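Local coordinates for CupA (PDB 4F2E), which acts as a copper(I) chaperone in pneumococcal copper resistance, holding two copper(I) ions at one end of a cupredoxin fold, at residues A[31-37]-A[74-79]; A[37-43]-A[68-74]; A[49-55]-A[84-90]. All coordinates share one frame; numbering follows the deposited sequence.

Contact 1: A[31-37]-A[74-79]; sequences LKKSVPA and ITPEQA
Lys33 lies along the backbone of Glu77 and Gln78. Its CB leads to a CG set anti to the backbone N (chi1 178°), a torsion that lays the chain beside the other loop. Lys33 CG passes 3.7 Å from Glu77 O, Lys33 CD lies 3.8 Å from Glu77 O and 4.1 Å from Ala79 N, and Lys33 CE presses against Glu77 O, a tight 3.0 Å. NZ stays well apart from the Glu77 carboxylate, so the aliphatic part of the lysine makes the contact. Ser34, at the third position of a type II turn from Lys32 to Val35, binds the facing loop at two points. Ser34 N gives an almost straight bond to Pro76 O (2.7 Å), and Ser34 OG donates to Glu77 OE1 at 2.6 Å, meeting the syn side of the carboxylate from 32° out of plane. A water bridges Ser34 O and Glu77 OE2, which leaves both carboxylate oxygens engaged. Here two loops of the cupredoxin-like domain, one following strand 24-31 and the other following strand 69-74, meet at the end of the molecule away from the copper ions. Thr75 and Pro36 stand side by side, Thr75 OG1 lying 3.4 Å from Pro36 CA. Beyond them the antiparallel ladder begins with Ala37 N bonded to Ile74 O at 2.7 Å, while the return bond is weak. Pro76 packs on Val97 and Phe58.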
loop_
_atom_site.group_PDB
_atom_site.type_symbol
_atom_site.label_atom_id
_atom_site.label_comp_id
_atom_site.label_asym_id
_atom_site.label_seq_id
_atom_site.Cartn_x
_atom_site.Cartn_y
_atom_site.Cartn_z
ATOM N N LEU A 31 1.172 8.804 4.511
ATOM C CA LEU A 31 2.411 9.161 3.832
ATOM C C LEU A 31 2.596 10.669 3.739
ATOM O O LEU A 31 1.626 11.430 3.771
ATOM C CB LEU A 31 2.436 8.566 2.423
ATOM C CG LEU A 31 2.939 7.127 2.276
ATOM C CD1 LEU A 31 2.151 6.164 3.151
ATOM C CD2 LEU A 31 2.881 6.700 0.817
ATOM N N LYS A 32 3.852 11.091 3.622
ATOM C CA LYS A 32 4.180 12.496 3.424
ATOM C C LYS A 32 4.122 12.865 1.946
ATOM O O LYS A 32 4.657 12.154 1.091
ATOM C CB LYS A 32 5.575 12.815 3.964
ATOM C CG LYS A 32 5.672 12.929 5.473
ATOM C CD LYS A 32 7.024 13.508 5.868
ATOM C CE LYS A 32 7.160 13.635 7.377
ATOM N NZ LYS A 32 6.147 14.564 7.949
ATOM N N LYS A 33 3.482 13.991 1.655
ATOM C CA LYS A 33 3.403 14.493 0.293
ATOM C C LYS A 33 4.795 14.710 -0.306
ATOM O O LYS A 33 5.701 15.210 0.366
ATOM C CB LYS A 33 2.597 15.795 0.268
ATOM C CG LYS A 33 2.478 16.438 -1.098
ATOM C CD LYS A 33 1.691 17.740 -1.015
ATOM C CE LYS A 33 1.873 18.581 -2.268
ATOM N NZ LYS A 33 1.111 19.860 -2.195
ATOM N N SER A 34 4.957 14.303 -1.565
ATOM C CA SER A 34 6.149 14.612 -2.362
ATOM C C SER A 34 7.391 13.774 -2.056
ATOM O O SER A 34 8.452 14.000 -2.640
ATOM C CB SER A 34 6.494 16.101 -2.268
ATOM O OG SER A 34 5.414 16.906 -2.707
ATOM N N VAL A 35 7.268 12.812 -1.150
ATOM C CA VAL A 35 8.394 11.948 -0.816
ATOM C C VAL A 35 8.216 10.579 -1.467
ATOM O O VAL A 35 7.193 9.927 -1.268
ATOM C CB VAL A 35 8.533 11.777 0.707
ATOM C CG1 VAL A 35 9.674 10.832 1.031
ATOM C CG2 VAL A 35 8.755 13.126 1.375
ATOM N N PRO A 36 9.206 10.142 -2.260
ATOM C CA PRO A 36 9.109 8.830 -2.912
ATOM C C PRO A 36 8.797 7.739 -1.894
ATOM O O PRO A 36 9.418 7.700 -0.833
ATOM C CB PRO A 36 10.506 8.633 -3.504
ATOM C CG PRO A 36 11.006 10.024 -3.732
ATOM C CD PRO A 36 10.464 10.834 -2.590
ATOM N N ALA A 37 7.843 6.873 -2.212
ATOM C CA ALA A 37 7.358 5.892 -1.248
ATOM C C ALA A 37 7.594 4.452 -1.678
ATOM O O ALA A 37 7.525 4.117 -2.863
ATOM C CB ALA A 37 5.875 6.120 -0.962
ATOM N N ILE A 74 5.435 4.569 -5.399
ATOM C CA ILE A 74 4.711 5.737 -5.879
ATOM C C ILE A 74 5.326 6.979 -5.252
ATOM O O ILE A 74 5.978 6.895 -4.214
ATOM C CB ILE A 74 3.209 5.679 -5.508
ATOM C CG1 ILE A 74 3.029 5.573 -3.991
ATOM C CG2 ILE A 74 2.520 4.517 -6.212
ATOM C CD1 ILE A 74 1.581 5.659 -3.540
ATOM N N THR A 75 5.131 8.127 -5.888
ATOM C CA THR A 75 5.527 9.399 -5.293
ATOM C C THR A 75 4.312 10.315 -5.276
ATOM O O THR A 75 4.007 10.971 -6.273
ATOM C CB THR A 75 6.685 10.064 -6.063
ATOM O OG1 THR A 75 7.814 9.181 -6.087
ATOM C CG2 THR A 75 7.088 11.376 -5.395
ATOM N N PRO A 76 3.600 10.351 -4.143
ATOM C CA PRO A 76 2.336 11.091 -4.070
ATOM C C PRO A 76 2.552 12.598 -3.970
ATOM O O PRO A 76 2.971 13.089 -2.924
ATOM C CB PRO A 76 1.698 10.555 -2.790
ATOM C CG PRO A 76 2.858 10.169 -1.931
ATOM C CD PRO A 76 3.923 9.672 -2.875
ATOM N N GLU A 77 2.257 13.315 -5.048
ATOM C CA GLU A 77 2.487 14.757 -5.095
ATOM C C GLU A 77 1.264 15.559 -4.674
ATOM O O GLU A 77 1.303 16.787 -4.627
ATOM C CB GLU A 77 2.922 15.186 -6.496
ATOM C CG GLU A 77 4.321 14.740 -6.870
ATOM C CD GLU A 77 5.384 15.367 -5.990
ATOM O OE1 GLU A 77 5.060 16.323 -5.250
ATOM O OE2 GLU A 77 6.543 14.906 -6.037
ATOM N N GLN A 78 0.178 14.860 -4.372
ATOM C CA GLN A 78 -1.065 15.510 -3.997
ATOM C C GLN A 78 -1.568 14.982 -2.656
ATOM O O GLN A 78 -1.646 13.770 -2.446
ATOM C CB GLN A 78 -2.107 15.275 -5.090
ATOM C CG GLN A 78 -3.478 15.830 -4.797
ATOM C CD GLN A 78 -4.514 15.314 -5.774
ATOM O OE1 GLN A 78 -4.338 15.398 -6.993
ATOM N NE2 GLN A 78 -5.597 14.760 -5.243
ATOM N N ALA A 79 -1.897 15.890 -1.742
ATOM C CA ALA A 79 -2.516 15.504 -0.482
ATOM C C ALA A 79 -3.914 14.953 -0.740
ATOM O O ALA A 79 -4.555 15.308 -1.730
ATOM C CB ALA A 79 -2.582 16.692 0.467
HETATM O O HOH W 1 8.976 14.633 -5.199
#

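Contact 2: A[37-43]-A[68-74]; sequences ARIVFDR and EEYVVEI
Ile39 and Val72 exchange two backbone bonds, each 2.9 Å from N to O: Ile39 N reaches Val72 O, and Val72 N returns to Ile39 O. Phe41 and Tyr70 form the next hydrogen-bonded pair, N to O 2.8 Å in both directions. A single bond from Arg43 N to Glu68 O, 3.1 Å and nearly straight, closes the row. Ala37 O also accepts from a water, itself weakly bonded to Glu73 OE2. Three of the charged side chains have their main polar partners outside the pair: Arg38 NE pairs with Glu15, Glu69 OE1 with Arg17, and Arg43 is held by Asp51, Leu64 O and Asp45 O. On the face with Val40, Val71 CG1 lies over one face of the Arg38 guanidinium, 3.8 Å from Arg38 NH1. On the opposite face of the sheet, Ile39 CD1 meets Ile74 CD1 and Val72 CG2 lies 3.7 Å from Phe41 CE1. A chi1 of -71° puts Phe41 CG beside the backbone N and brings the CD1-CE1 side of the ring to the facing strand, with Tyr70 O at its edge; the ring packs farther on against Ile53 and Phe55. This is a regular antiparallel strand pair, with one face turned into the hydrophobic interior of the cupredoxin beta sandwich.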
loop_
_atom_site.group_PDB
_atom_site.type_symbol
_atom_site.label_atom_id
_atom_site.label_comp_id
_atom_site.label_asym_id
_atom_site.label_seq_id
_atom_site.Cartn_x
_atom_site.Cartn_y
_atom_site.Cartn_z
ATOM N N ALA A 37 7.843 6.873 -2.212
ATOM C CA ALA A 37 7.358 5.892 -1.248
ATOM C C ALA A 37 7.594 4.452 -1.678
ATOM O O ALA A 37 7.525 4.117 -2.863
ATOM C CB ALA A 37 5.875 6.120 -0.962
ATOM N N ARG A 38 7.884 3.618 -0.684
ATOM C CA ARG A 38 7.956 2.175 -0.833
ATOM C C ARG A 38 6.882 1.579 0.060
ATOM O O ARG A 38 6.943 1.708 1.286
ATOM C CB ARG A 38 9.321 1.653 -0.384
ATOM C CG ARG A 38 10.468 1.956 -1.329
ATOM C CD ARG A 38 11.813 1.670 -0.671
ATOM N NE ARG A 38 11.833 0.398 0.048
ATOM C CZ ARG A 38 12.007 -0.790 -0.523
ATOM N NH1 ARG A 38 12.166 -0.879 -1.836
ATOM N NH2 ARG A 38 12.015 -1.891 0.219
ATOM N N ILE A 39 5.887 0.949 -0.550
ATOM C CA ILE A 39 4.857 0.256 0.202
ATOM C C ILE A 39 5.107 -1.230 -0.001
ATOM O O ILE A 39 4.872 -1.773 -1.081
ATOM C CB ILE A 39 3.448 0.671 -0.254
ATOM C CG1 ILE A 39 3.343 2.200 -0.286
ATOM C CG2 ILE A 39 2.391 0.085 0.672
ATOM C CD1 ILE A 39 2.053 2.725 -0.880
ATOM N N VAL A 40 5.631 -1.868 1.039
ATOM C CA VAL A 40 6.138 -3.223 0.932
ATOM C C VAL A 40 5.076 -4.225 1.357
ATOM O O VAL A 40 4.758 -4.340 2.543
ATOM C CB VAL A 40 7.392 -3.406 1.802
ATOM C CG1 VAL A 40 7.994 -4.786 1.580
ATOM C CG2 VAL A 40 8.409 -2.315 1.491
ATOM N N PHE A 41 4.531 -4.950 0.386
ATOM C CA PHE A 41 3.510 -5.949 0.663
ATOM C C PHE A 41 4.139 -7.308 0.893
ATOM O O PHE A 41 4.794 -7.860 0.006
ATOM C CB PHE A 41 2.491 -6.013 -0.476
ATOM C CG PHE A 41 1.601 -4.809 -0.547
ATOM C CD1 PHE A 41 2.007 -3.669 -1.223
ATOM C CD2 PHE A 41 0.364 -4.807 0.079
ATOM C CE1 PHE A 41 1.197 -2.555 -1.279
ATOM C CE2 PHE A 41 -0.451 -3.692 0.026
ATOM C CZ PHE A 41 -0.038 -2.567 -0.653
ATOM N N ASP A 42 3.940 -7.844 2.091
ATOM C CA ASP A 42 4.454 -9.159 2.432
ATOM C C ASP A 42 3.283 -10.127 2.417
ATOM O O ASP A 42 2.423 -10.075 3.297
ATOM C CB ASP A 42 5.107 -9.121 3.812
ATOM C CG ASP A 42 5.789 -10.421 4.171
ATOM O OD1 ASP A 42 6.111 -11.198 3.249
ATOM O OD2 ASP A 42 6.009 -10.661 5.375
ATOM N N ARG A 43 3.236 -10.997 1.412
ATOM C CA ARG A 43 2.062 -11.840 1.220
ATOM C C ARG A 43 2.147 -13.155 1.984
ATOM O O ARG A 43 3.048 -13.964 1.754
ATOM C CB ARG A 43 1.791 -12.114 -0.259
ATOM C CG ARG A 43 0.519 -12.914 -0.448
ATOM C CD ARG A 43 0.174 -13.156 -1.894
ATOM N NE ARG A 43 -1.047 -13.951 -1.987
ATOM C CZ ARG A 43 -1.552 -14.422 -3.120
ATOM N NH1 ARG A 43 -0.938 -14.187 -4.270
ATOM N NH2 ARG A 43 -2.674 -15.133 -3.101
ATOM N N GLU A 68 6.152 -14.014 -0.499
ATOM C CA GLU A 68 7.218 -13.084 -0.852
ATOM C C GLU A 68 6.822 -11.629 -0.644
ATOM O O GLU A 68 5.646 -11.307 -0.445
ATOM C CB GLU A 68 7.660 -13.302 -2.300
ATOM C CG GLU A 68 8.219 -14.692 -2.563
ATOM C CD GLU A 68 8.666 -14.882 -3.998
ATOM O OE1 GLU A 68 8.478 -13.954 -4.811
ATOM O OE2 GLU A 68 9.209 -15.962 -4.310
ATOM N N GLU A 69 7.822 -10.755 -0.683
ATOM C CA GLU A 69 7.596 -9.321 -0.617
ATOM C C GLU A 69 7.463 -8.761 -2.021
ATOM O O GLU A 69 8.146 -9.197 -2.949
ATOM C CB GLU A 69 8.760 -8.617 0.081
ATOM C CG GLU A 69 8.842 -8.833 1.575
ATOM C CD GLU A 69 9.965 -8.029 2.203
ATOM O OE1 GLU A 69 10.237 -8.219 3.406
ATOM O OE2 GLU A 69 10.574 -7.202 1.487
ATOM N N TYR A 70 6.579 -7.787 -2.175
ATOM C CA TYR A 70 6.496 -7.035 -3.412
ATOM C C TYR A 70 6.327 -5.566 -3.075
ATOM O O TYR A 70 5.480 -5.210 -2.262
ATOM C CB TYR A 70 5.328 -7.504 -4.274
ATOM C CG TYR A 70 5.206 -6.702 -5.542
ATOM C CD1 TYR A 70 5.912 -7.064 -6.679
ATOM C CD2 TYR A 70 4.411 -5.567 -5.594
ATOM C CE1 TYR A 70 5.819 -6.329 -7.838
ATOM C CE2 TYR A 70 4.310 -4.820 -6.754
ATOM C CZ TYR A 70 5.017 -5.210 -7.873
ATOM O OH TYR A 70 4.928 -4.479 -9.036
ATOM N N VAL A 71 7.126 -4.715 -3.706
ATOM C CA VAL A 71 7.122 -3.296 -3.378
ATOM C C VAL A 71 6.375 -2.456 -4.401
ATOM O O VAL A 71 6.721 -2.434 -5.583
ATOM C CB VAL A 71 8.552 -2.743 -3.233
ATOM C CG1 VAL A 71 8.512 -1.279 -2.815
ATOM C CG2 VAL A 71 9.329 -3.560 -2.219
ATOM N N VAL A 72 5.341 -1.766 -3.932
ATOM C CA VAL A 72 4.674 -0.755 -4.732
ATOM C C VAL A 72 5.406 0.564 -4.529
ATOM O O VAL A 72 5.570 1.032 -3.401
ATOM C CB VAL A 72 3.198 -0.600 -4.322
ATOM C CG1 VAL A 72 2.593 0.638 -4.963
ATOM C CG2 VAL A 72 2.411 -1.843 -4.704
ATOM N N GLU A 73 5.871 1.156 -5.622
ATOM C CA GLU A 73 6.554 2.438 -5.546
ATOM C C GLU A 73 5.714 3.533 -6.181
ATOM O O GLU A 73 5.311 3.427 -7.339
ATOM C CB GLU A 73 7.928 2.360 -6.206
ATOM C CG GLU A 73 8.842 1.342 -5.548
ATOM C CD GLU A 73 10.213 1.300 -6.177
ATOM O OE1 GLU A 73 10.428 0.455 -7.072
ATOM O OE2 GLU A 73 11.075 2.110 -5.776
ATOM N N ILE A 74 5.435 4.569 -5.399
ATOM C CA ILE A 74 4.711 5.737 -5.879
ATOM C C ILE A 74 5.326 6.979 -5.252
ATOM O O ILE A 74 5.978 6.895 -4.214
ATOM C CB ILE A 74 3.209 5.679 -5.508
ATOM C CG1 ILE A 74 3.029 5.573 -3.991
ATOM C CG2 ILE A 74 2.520 4.517 -6.212
ATOM C CD1 ILE A 74 1.581 5.659 -3.540
HETATM O O HOH W 2 9.631 4.909 -4.626
#

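Contact 3: A[49-55]-A[84-90]; sequences CLDQIVF and FACGMNM. With CU1 (copper (I) ion), chain C; CU1 (copper (I) ion), chain B.
Phe84 CB sits over the centre of one face of the Phe55 ring, 3.5 Å from its centroid and 7° off the normal, a CH-pi contact. The two rings are near parallel, planes at 16°, but slid so far apart that they barely overlap. Phe84 owes this to its CG lying between the backbone N and the carbonyl carbon (chi1 61°), which carries the ring past the phenyl of Phe55. Ile53 CD1 approaches the Phe84 ring obliquely. Beside the aromatics, Val54 and Ala85 exchange two backbone bonds; the one from Val54 N to Ala85 O is 2.8 Å long. Farther along, Gly87 N bonds only weakly to Gln52 O, and a water takes part by accepting from Gln52 N and Gly87 N while donating to Cys49 O.

That carbonyl also binds the first copper(I) ion, whose ligands are Cys49 O, Cys49 SG and Cys86 SG, with Cys86 SG 2.2 Å from the metal. Cys49 SG bridges to the second ion, from which Met88 SD and Met90 SD each lie 2.3 Å; the extended chi2 of each methionine carries its SD to the ion, and the bend at chi3 sets only the methyl. A further ligand of this ion comes from elsewhere in the structure. Cys86 SG accepts a bond from Met90 N (3.4 Å) and a weak one from Met88 N. Such N-H donors would be expected to moderate the charge on the thiolate; they accompany the type I turn from Cys86 to Asn89, which is closed by Asn89 N to Cys86 O at 3.1 Å. Cys49, just before strand 52-55, and the segment 86-90 thus hold a binuclear copper(I) site, bridged by one cysteine, with Met88 and Met90 on the second ion, at the end of a cupredoxin fold.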
loop_
_atom_site.group_PDB
_atom_site.type_symbol
_atom_site.label_atom_id
_atom_site.label_comp_id
_atom_site.label_asym_id
_atom_site.label_seq_id
_atom_site.Cartn_x
_atom_site.Cartn_y
_atom_site.Cartn_z
ATOM N N CYS A 49 -8.138 -14.503 -3.921
ATOM C CA CYS A 49 -8.713 -13.175 -3.736
ATOM C C CYS A 49 -7.617 -12.113 -3.603
ATOM O O CYS A 49 -7.825 -10.947 -3.945
ATOM C CB CYS A 49 -9.622 -13.161 -2.502
ATOM S SG CYS A 49 -10.625 -11.663 -2.283
ATOM N N LEU A 50 -6.447 -12.523 -3.121
ATOM C CA LEU A 50 -5.366 -11.585 -2.818
ATOM C C LEU A 50 -4.195 -11.648 -3.808
ATOM O O LEU A 50 -3.086 -11.209 -3.498
ATOM C CB LEU A 50 -4.881 -11.802 -1.380
ATOM C CG LEU A 50 -5.940 -11.493 -0.316
ATOM C CD1 LEU A 50 -5.581 -12.126 1.022
ATOM C CD2 LEU A 50 -6.134 -9.988 -0.169
ATOM N N ASP A 51 -4.455 -12.169 -5.004
ATOM C CA ASP A 51 -3.414 -12.344 -6.018
ATOM C C ASP A 51 -2.834 -11.036 -6.549
ATOM O O ASP A 51 -1.681 -10.991 -6.979
ATOM C CB ASP A 51 -3.934 -13.176 -7.192
ATOM C CG ASP A 51 -3.930 -14.660 -6.901
ATOM O OD1 ASP A 51 -3.324 -15.072 -5.892
ATOM O OD2 ASP A 51 -4.524 -15.417 -7.697
ATOM N N GLN A 52 -3.635 -9.975 -6.537
ATOM C CA GLN A 52 -3.189 -8.698 -7.080
ATOM C C GLN A 52 -3.396 -7.546 -6.111
ATOM O O GLN A 52 -4.261 -7.600 -5.234
ATOM C CB GLN A 52 -3.901 -8.393 -8.398
ATOM C CG GLN A 52 -3.537 -9.338 -9.526
ATOM C CD GLN A 52 -4.713 -10.160 -9.998
ATOM O OE1 GLN A 52 -5.828 -9.654 -10.126
ATOM N NE2 GLN A 52 -4.472 -11.440 -10.261
ATOM N N ILE A 53 -2.582 -6.508 -6.276
ATOM C CA ILE A 53 -2.728 -5.268 -5.526
ATOM C C ILE A 53 -2.983 -4.136 -6.515
ATOM O O ILE A 53 -2.357 -4.079 -7.576
ATOM C CB ILE A 53 -1.482 -4.965 -4.655
ATOM C CG1 ILE A 53 -1.741 -3.772 -3.729
ATOM C CG2 ILE A 53 -0.250 -4.719 -5.526
ATOM C CD1 ILE A 53 -2.851 -4.002 -2.719
ATOM N N VAL A 54 -3.909 -3.249 -6.167
ATOM C CA VAL A 54 -4.315 -2.159 -7.049
ATOM C C VAL A 54 -4.331 -0.821 -6.312
ATOM O O VAL A 54 -4.942 -0.700 -5.249
ATOM C CB VAL A 54 -5.722 -2.414 -7.645
ATOM C CG1 VAL A 54 -6.094 -1.325 -8.642
ATOM C CG2 VAL A 54 -5.786 -3.777 -8.310
ATOM N N PHE A 55 -3.633 0.168 -6.871
ATOM C CA PHE A 55 -3.731 1.560 -6.437
ATOM C C PHE A 55 -4.272 2.333 -7.635
ATOM O O PHE A 55 -3.499 2.812 -8.461
ATOM C CB PHE A 55 -2.357 2.113 -6.044
ATOM C CG PHE A 55 -1.875 1.669 -4.689
ATOM C CD1 PHE A 55 -1.466 0.363 -4.475
ATOM C CD2 PHE A 55 -1.799 2.573 -3.638
ATOM C CE1 PHE A 55 -1.011 -0.041 -3.229
ATOM C CE2 PHE A 55 -1.347 2.173 -2.392
ATOM C CZ PHE A 55 -0.948 0.866 -2.190
ATOM N N PHE A 84 -6.638 1.679 -1.865
ATOM C CA PHE A 84 -6.010 0.533 -2.496
ATOM C C PHE A 84 -6.850 -0.694 -2.206
ATOM O O PHE A 84 -7.666 -0.693 -1.285
ATOM C CB PHE A 84 -4.521 0.364 -2.130
ATOM C CG PHE A 84 -4.239 0.141 -0.662
ATOM C CD1 PHE A 84 -4.148 -1.142 -0.142
ATOM C CD2 PHE A 84 -3.991 1.217 0.179
ATOM C CE1 PHE A 84 -3.852 -1.349 1.195
ATOM C CE2 PHE A 84 -3.698 1.020 1.521
ATOM C CZ PHE A 84 -3.626 -0.266 2.030
ATOM N N ALA A 85 -6.686 -1.721 -3.024
ATOM C CA ALA A 85 -7.534 -2.894 -2.921
ATOM C C ALA A 85 -6.916 -4.058 -3.662
ATOM O O ALA A 85 -5.935 -3.896 -4.389
ATOM C CB ALA A 85 -8.918 -2.594 -3.479
ATOM N N CYS A 86 -7.483 -5.240 -3.468
ATOM C CA CYS A 86 -7.062 -6.398 -4.235
ATOM C C CYS A 86 -7.584 -6.258 -5.658
ATOM O O CYS A 86 -8.343 -5.335 -5.964
ATOM C CB CYS A 86 -7.583 -7.682 -3.601
ATOM S SG CYS A 86 -9.368 -7.881 -3.756
ATOM N N GLY A 87 -7.181 -7.179 -6.525
ATOM C CA GLY A 87 -7.594 -7.141 -7.916
ATOM C C GLY A 87 -9.084 -7.335 -8.141
ATOM O O GLY A 87 -9.578 -7.092 -9.244
ATOM N N MET A 88 -9.800 -7.772 -7.106
ATOM C CA MET A 88 -11.246 -7.996 -7.195
ATOM C C MET A 88 -12.055 -6.865 -6.569
ATOM O O MET A 88 -13.286 -6.884 -6.607
ATOM C CB MET A 88 -11.637 -9.298 -6.496
ATOM C CG MET A 88 -10.910 -10.528 -6.987
ATOM S SD MET A 88 -11.617 -12.016 -6.256
ATOM C CE MET A 88 -13.224 -12.066 -7.057
ATOM N N ASN A 89 -11.368 -5.896 -5.974
ATOM C CA ASN A 89 -12.031 -4.814 -5.248
ATOM C C ASN A 89 -12.881 -5.371 -4.104
ATOM O O ASN A 89 -13.957 -4.854 -3.813
ATOM C CB ASN A 89 -12.887 -3.966 -6.198
ATOM C CG ASN A 89 -13.194 -2.583 -5.642
ATOM O OD1 ASN A 89 -12.465 -2.063 -4.798
ATOM N ND2 ASN A 89 -14.275 -1.979 -6.126
ATOM N N MET A 90 -12.385 -6.427 -3.461
ATOM C CA MET A 90 -13.077 -7.053 -2.332
ATOM C C MET A 90 -12.403 -6.741 -1.000
ATOM O O MET A 90 -13.077 -6.581 0.019
ATOM C CB MET A 90 -13.142 -8.572 -2.505
ATOM C CG MET A 90 -14.132 -9.047 -3.559
ATOM S SD MET A 90 -14.168 -10.845 -3.759
ATOM C CE MET A 90 -14.687 -11.357 -2.125
HETATM CU CU CU1 C . -12.072 -11.809 -4.002
HETATM CU CU CU1 B . -9.656 -9.964 -3.191
HETATM O O HOH W 3 -6.542 -9.973 -6.309
HETATM O O HOH W 4 -7.543 -8.451 -11.582
#

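From the N terminus, the chain first reaches 31-37, and contact 1 closes the loop from there to 74-79. Strand 37-43 follows at once and pairs with 68-74 in contact 2, nested inside the loop that contact 1 closes and sharing Ala37 and Ile74 with it. Contact 3 closes a further loop, from 49-55 to 84-90, and crosses both others along the sequence. Contacts 2 and 3 touch, through packing in the core and through a salt bridge nearer the copper site. Contacts 1 and 3 lie on opposite sides of the chain's centre, centres about 21 Å apart, with contact 2 joining the loop end to the metal end.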